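Local coordinates for CHAD domain protein (Streptomyces chartreusis, PDB 6RN5) that binds inorganic polyphosphate, as a phosin built on the CHAD fold, and also holds metal ions such as copper, at the copper (II) ion site and the interface of chains A and B. Sequence-based numbering; all coordinates share one arbitrary frame. Chains: chain A/B, CHAD domain protein.

Contact 1: the copper (II) ion site. Residues chain A 259, 262-263, 270-271, 328, 348, 352. With CU (copper (II) ion), chain C; CL (chloride ion), chain D.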
loop_
_atom_site.group_PDB
_atom_site.type_symbol
_atom_site.label_atom_id
_atom_site.label_comp_id
_atom_site.label_asym_id
_atom_site.label_seq_id
_atom_site.Cartn_x
_atom_site.Cartn_y
_atom_site.Cartn_z
ATOM N N ALA A 259 -7.929 -0.088 -7.891
ATOM C CA ALA A 259 -9.023 -1.060 -7.633
ATOM C C ALA A 259 -8.666 -2.139 -6.593
ATOM O O ALA A 259 -8.617 -3.363 -6.848
ATOM C CB ALA A 259 -9.520 -1.689 -8.917
ATOM N N HIS A 262 -12.798 -4.530 -4.814
ATOM C CA HIS A 262 -13.687 -4.851 -5.940
ATOM C C HIS A 262 -14.311 -6.179 -5.589
ATOM O O HIS A 262 -13.752 -6.916 -4.748
ATOM C CB HIS A 262 -12.925 -4.946 -7.289
ATOM C CG HIS A 262 -11.913 -6.052 -7.342
ATOM N ND1 HIS A 262 -12.257 -7.387 -7.333
ATOM C CD2 HIS A 262 -10.560 -6.017 -7.343
ATOM C CE1 HIS A 262 -11.165 -8.124 -7.359
ATOM N NE2 HIS A 262 -10.119 -7.316 -7.366
ATOM N N GLY A 263 -15.461 -6.475 -6.203
ATOM C CA GLY A 263 -16.097 -7.795 -6.072
ATOM C C GLY A 263 -15.555 -8.810 -7.078
ATOM O O GLY A 263 -14.587 -8.541 -7.803
ATOM N N PRO A 270 -11.499 -7.383 -13.101
ATOM C CA PRO A 270 -11.099 -6.492 -12.003
ATOM C C PRO A 270 -9.787 -5.707 -12.263
ATOM O O PRO A 270 -9.688 -4.555 -11.872
ATOM C CB PRO A 270 -11.016 -7.443 -10.796
ATOM C CG PRO A 270 -10.731 -8.782 -11.385
ATOM C CD PRO A 270 -11.381 -8.811 -12.735
ATOM N N HIS A 271 -8.842 -6.297 -12.996
ATOM C CA HIS A 271 -7.514 -5.700 -13.209
ATOM C C HIS A 271 -7.187 -5.748 -14.698
ATOM O O HIS A 271 -6.380 -6.547 -15.134
ATOM C CB HIS A 271 -6.496 -6.470 -12.347
ATOM C CG HIS A 271 -6.801 -6.379 -10.881
ATOM N ND1 HIS A 271 -6.699 -5.192 -10.190
ATOM C CD2 HIS A 271 -7.267 -7.286 -9.996
ATOM C CE1 HIS A 271 -7.058 -5.375 -8.934
ATOM N NE2 HIS A 271 -7.418 -6.636 -8.783
ATOM N N ALA A 328 -8.130 -12.591 -2.829
ATOM C CA ALA A 328 -9.488 -12.083 -3.005
ATOM C C ALA A 328 -10.491 -13.243 -2.974
ATOM O O ALA A 328 -11.485 -13.209 -2.240
ATOM C CB ALA A 328 -9.631 -11.243 -4.297
ATOM N N HIS A 348 -4.285 -8.968 -0.444
ATOM C CA HIS A 348 -4.614 -8.615 -1.818
ATOM C C HIS A 348 -4.024 -7.280 -2.206
ATOM O O HIS A 348 -3.466 -7.151 -3.292
ATOM C CB HIS A 348 -6.132 -8.600 -2.027
ATOM C CG HIS A 348 -6.557 -8.033 -3.350
ATOM N ND1 HIS A 348 -6.833 -6.694 -3.524
ATOM C CD2 HIS A 348 -6.740 -8.623 -4.561
ATOM C CE1 HIS A 348 -7.186 -6.490 -4.792
ATOM N NE2 HIS A 348 -7.124 -7.646 -5.439
ATOM N N ARG A 352 -1.187 -6.439 -5.021
ATOM C CA ARG A 352 -1.434 -5.472 -6.088
ATOM C C ARG A 352 -0.369 -4.378 -6.089
ATOM O O ARG A 352 0.022 -3.883 -7.159
ATOM C CB ARG A 352 -2.822 -4.853 -5.979
ATOM C CG ARG A 352 -3.944 -5.809 -6.242
ATOM C CD ARG A 352 -3.770 -6.550 -7.566
ATOM N NE ARG A 352 -3.587 -5.707 -8.760
ATOM C CZ ARG A 352 -3.436 -6.175 -10.004
ATOM N NH1 ARG A 352 -3.416 -7.483 -10.257
ATOM N NH2 ARG A 352 -3.314 -5.337 -11.019
HETATM CU CU CU C . -7.974 -7.747 -7.291
HETATM CL CL CL D . -7.865 -9.792 -7.895
#
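The copper (II) ion CU is gripped by at least four modelled ligands, of which A:His271 NE2 is the shortest at 1.9 Å from CU. A:His348 NE2 and the chloride CL come next, and A:His262 NE2 is the longest of them at 2.2 Å from CU. The shell is nearly tetrahedral, its widest angle, 123°, opening between A:His271 and A:His348. Three histidines, each using its epsilon nitrogen, make this a copper site of the protein; the chloride may come from crystallisation and takes the fourth modelled corner. A:His348 reaches in from helix 338-366 with CG anti to its backbone N (chi1 171°), whereas A:His262 and A:His271 come from loop segments. A:His262 takes the crowded position about its first torsion (chi1 64°), CG lying between the backbone N and the carbonyl carbon. Its ring is fixed twice: A:Pro270 CB sits over the centre of one face, and ND1, on the side away from copper, donates to the carbonyl O of A:Gly263 at 2.6 Å. That bond would tend to make NE2 a better donor to the metal. A:Arg352 braces the other two imidazoles, its CG lying toward the rim of one A:His348 face. Its charge is likely to disfavour protonation of A:His271, adding to the effect of the metal. A:Arg352 CZ, the guanidinium carbon, lies 3.3 Å above the plane of the A:His271 ring, offset toward the rim.

Contact 2: the interface of chains A and B. Residues chain A 260-261, 328, 331, 341, 344-345, 348; chain B 119, 169, 172, 342-343, 346.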
loop_
_atom_site.group_PDB
_atom_site.type_symbol
_atom_site.label_atom_id
_atom_site.label_comp_id
_atom_site.label_asym_id
_atom_site.label_seq_id
_atom_site.Cartn_x
_atom_site.Cartn_y
_atom_site.Cartn_z
ATOM N N LEU A 260 -8.448 -1.664 -5.391
ATOM C CA LEU A 260 -8.088 -2.518 -4.283
ATOM C C LEU A 260 -9.295 -3.128 -3.579
ATOM O O LEU A 260 -9.196 -4.176 -2.953
ATOM C CB LEU A 260 -7.218 -1.734 -3.319
ATOM C CG LEU A 260 -5.991 -1.153 -4.007
ATOM C CD1 LEU A 260 -5.216 -0.248 -3.066
ATOM C CD2 LEU A 260 -5.094 -2.267 -4.522
ATOM N N ILE A 261 -10.451 -2.519 -3.706
ATOM C CA ILE A 261 -11.653 -3.147 -3.216
ATOM C C ILE A 261 -12.537 -3.292 -4.429
ATOM O O ILE A 261 -12.898 -2.301 -5.045
ATOM C CB ILE A 261 -12.362 -2.296 -2.149
ATOM C CG1 ILE A 261 -11.398 -1.833 -1.060
ATOM C CG2 ILE A 261 -13.449 -3.126 -1.493
ATOM C CD1 ILE A 261 -11.977 -0.756 -0.146
ATOM N N ALA A 328 -8.130 -12.591 -2.829
ATOM C CA ALA A 328 -9.488 -12.083 -3.005
ATOM C C ALA A 328 -10.491 -13.243 -2.974
ATOM O O ALA A 328 -11.485 -13.209 -2.240
ATOM C CB ALA A 328 -9.631 -11.243 -4.297
ATOM N N ALA A 331 -11.148 -14.729 0.360
ATOM C CA ALA A 331 -12.011 -13.866 1.155
ATOM C C ALA A 331 -13.501 -14.095 0.905
ATOM O O ALA A 331 -14.314 -13.693 1.725
ATOM C CB ALA A 331 -11.668 -12.401 0.867
ATOM N N ALA A 341 -11.018 -12.240 6.850
ATOM C CA ALA A 341 -11.258 -11.483 5.629
ATOM C C ALA A 341 -10.468 -10.172 5.625
ATOM O O ALA A 341 -10.026 -9.677 4.587
ATOM C CB ALA A 341 -12.737 -11.224 5.495
ATOM N N LEU A 344 -6.990 -10.843 4.590
ATOM C CA LEU A 344 -6.939 -11.145 3.197
ATOM C C LEU A 344 -7.075 -9.896 2.363
ATOM O O LEU A 344 -6.472 -9.817 1.311
ATOM C CB LEU A 344 -8.048 -12.138 2.838
ATOM C CG LEU A 344 -7.892 -13.529 3.436
ATOM C CD1 LEU A 344 -9.181 -14.309 3.187
ATOM C CD2 LEU A 344 -6.723 -14.225 2.785
ATOM N N GLY A 345 -7.873 -8.932 2.813
ATOM C CA GLY A 345 -7.917 -7.599 2.164
ATOM C C GLY A 345 -6.560 -6.893 2.066
ATOM O O GLY A 345 -6.217 -6.317 1.029
ATOM N N HIS A 348 -4.285 -8.968 -0.444
ATOM C CA HIS A 348 -4.614 -8.615 -1.818
ATOM C C HIS A 348 -4.024 -7.280 -2.206
ATOM O O HIS A 348 -3.466 -7.151 -3.292
ATOM C CB HIS A 348 -6.132 -8.600 -2.027
ATOM C CG HIS A 348 -6.557 -8.033 -3.350
ATOM N ND1 HIS A 348 -6.833 -6.694 -3.524
ATOM C CD2 HIS A 348 -6.740 -8.623 -4.561
ATOM C CE1 HIS A 348 -7.186 -6.490 -4.792
ATOM N NE2 HIS A 348 -7.124 -7.646 -5.439
ATOM N N LEU B 119 -10.276 4.070 -3.261
ATOM C CA LEU B 119 -9.837 2.684 -3.277
ATOM C C LEU B 119 -10.772 1.730 -4.058
ATOM O O LEU B 119 -10.401 0.574 -4.350
ATOM C CB LEU B 119 -9.707 2.170 -1.846
ATOM C CG LEU B 119 -8.634 2.851 -1.025
ATOM C CD1 LEU B 119 -8.887 2.633 0.465
ATOM C CD2 LEU B 119 -7.273 2.341 -1.459
ATOM N N THR B 169 -18.383 -1.360 -4.685
ATOM C CA THR B 169 -18.750 -2.746 -4.521
ATOM C C THR B 169 -19.433 -2.885 -3.148
ATOM O O THR B 169 -19.295 -2.016 -2.300
ATOM C CB THR B 169 -17.503 -3.644 -4.691
ATOM O OG1 THR B 169 -17.889 -5.024 -4.810
ATOM C CG2 THR B 169 -16.526 -3.455 -3.539
ATOM N N ALA B 172 -17.132 -2.170 0.104
ATOM C CA ALA B 172 -16.855 -0.783 0.275
ATOM C C ALA B 172 -18.075 -0.005 0.727
ATOM O O ALA B 172 -17.948 0.914 1.542
ATOM C CB ALA B 172 -16.381 -0.203 -1.041
ATOM N N TYR B 342 -13.122 -6.908 4.933
ATOM C CA TYR B 342 -12.057 -6.927 3.937
ATOM C C TYR B 342 -11.825 -5.539 3.458
ATOM O O TYR B 342 -10.700 -5.113 3.371
ATOM C CB TYR B 342 -12.478 -7.866 2.810
ATOM C CG TYR B 342 -11.610 -7.948 1.554
ATOM C CD1 TYR B 342 -11.694 -6.965 0.543
ATOM C CD2 TYR B 342 -10.808 -9.056 1.335
ATOM C CE1 TYR B 342 -10.949 -7.081 -0.620
ATOM C CE2 TYR B 342 -10.070 -9.196 0.174
ATOM C CZ TYR B 342 -10.155 -8.218 -0.799
ATOM O OH TYR B 342 -9.405 -8.368 -1.914
ATOM N N ALA B 343 -12.893 -4.790 3.195
ATOM C CA ALA B 343 -12.733 -3.423 2.796
ATOM C C ALA B 343 -12.030 -2.585 3.861
ATOM O O ALA B 343 -11.227 -1.717 3.546
ATOM C CB ALA B 343 -14.084 -2.795 2.483
ATOM N N VAL B 346 -8.261 -2.944 3.883
ATOM C CA VAL B 346 -7.636 -2.170 2.842
ATOM C C VAL B 346 -7.518 -0.715 3.271
ATOM O O VAL B 346 -6.484 -0.059 3.103
ATOM C CB VAL B 346 -8.480 -2.233 1.540
ATOM C CG1 VAL B 346 -7.882 -1.377 0.456
ATOM C CG2 VAL B 346 -8.538 -3.660 1.008
HETATM O O HOH W 1 -10.422 -6.909 -3.894
#
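Two neighbouring apolar clusters, one around A:Ile261 and one around B:Tyr342, make the centre of this patch of the two-fold interface between two copies of the protein. The isoleucine comes from a loop and inserts its branches among chain B side chains: CD1 and CG2 both meet the methyl of B:Ala343, while CG1 slides past B:Val346, the two side chains running in opposite directions. A:Leu260 extends the packing, CB against B:Val346 CG1 and CD1 against B:Leu119 CD2 at 3.7 Å, the leucines crossing obliquely.

B:Tyr342, which buries the largest area of the patch, leaves helix 338-366 with CG anti to its backbone N (chi1 173°), which sends the phenol into chain A along the same helix of the partner. A:Gly345 CA lies over one face of the ring, 3.5 Å from its centroid in a CH-pi contact, which the lack of a side chain on the glycine is likely to allow. A:Ala331 CB touches the CD2 and CE2 side, at 3.5 Å from CD2. The phenol oxygen ends over the face of A:His348, where B:Tyr342 OH stands 3.2 Å from A:His348 CG, offset toward the ring's rim. An alanine in place of this tyrosine would probably loosen the packing on A:Gly345 and A:Ala331 and, with the hydroxyl gone, lose both the oxygen over the A:His348 ring and the water link to chain A.

Polar contacts complete the patch. Water 1 lies 2.7 Å from B:Tyr342 OH and 3.1 Å from A:Leu260 O, so the phenol reaches the loop carbonyl through it. Farther out, the carbonyl of B:Leu119, near the end of helix 82-120, receives the backbone N-H of A:Ile261, with a weak second bond from the A:Leu260 amide. The straighter one, 159° at the hydrogen, spans 3.2 Å from A:Ile261 N to B:Leu119 O, with the donor 31° out of the carbonyl plane.

The C-alpha centres of contact 1 and contact 2 lie about 7 Å apart, and the two share A:Ala328 and A:His348. Helix 338-366 serves both, offering a copper ligand and part of the partner's docking surface, while the loop through A:Ala259 to A:Gly263 faces the metal with one residue and chain B with its neighbours. Metal binding and pairing of the chains could therefore influence each other, though the structure alone does not show it. Because the interface is two-fold, chain B repeats the arrangement; whether this pair is the form in solution is not settled by the coordinates.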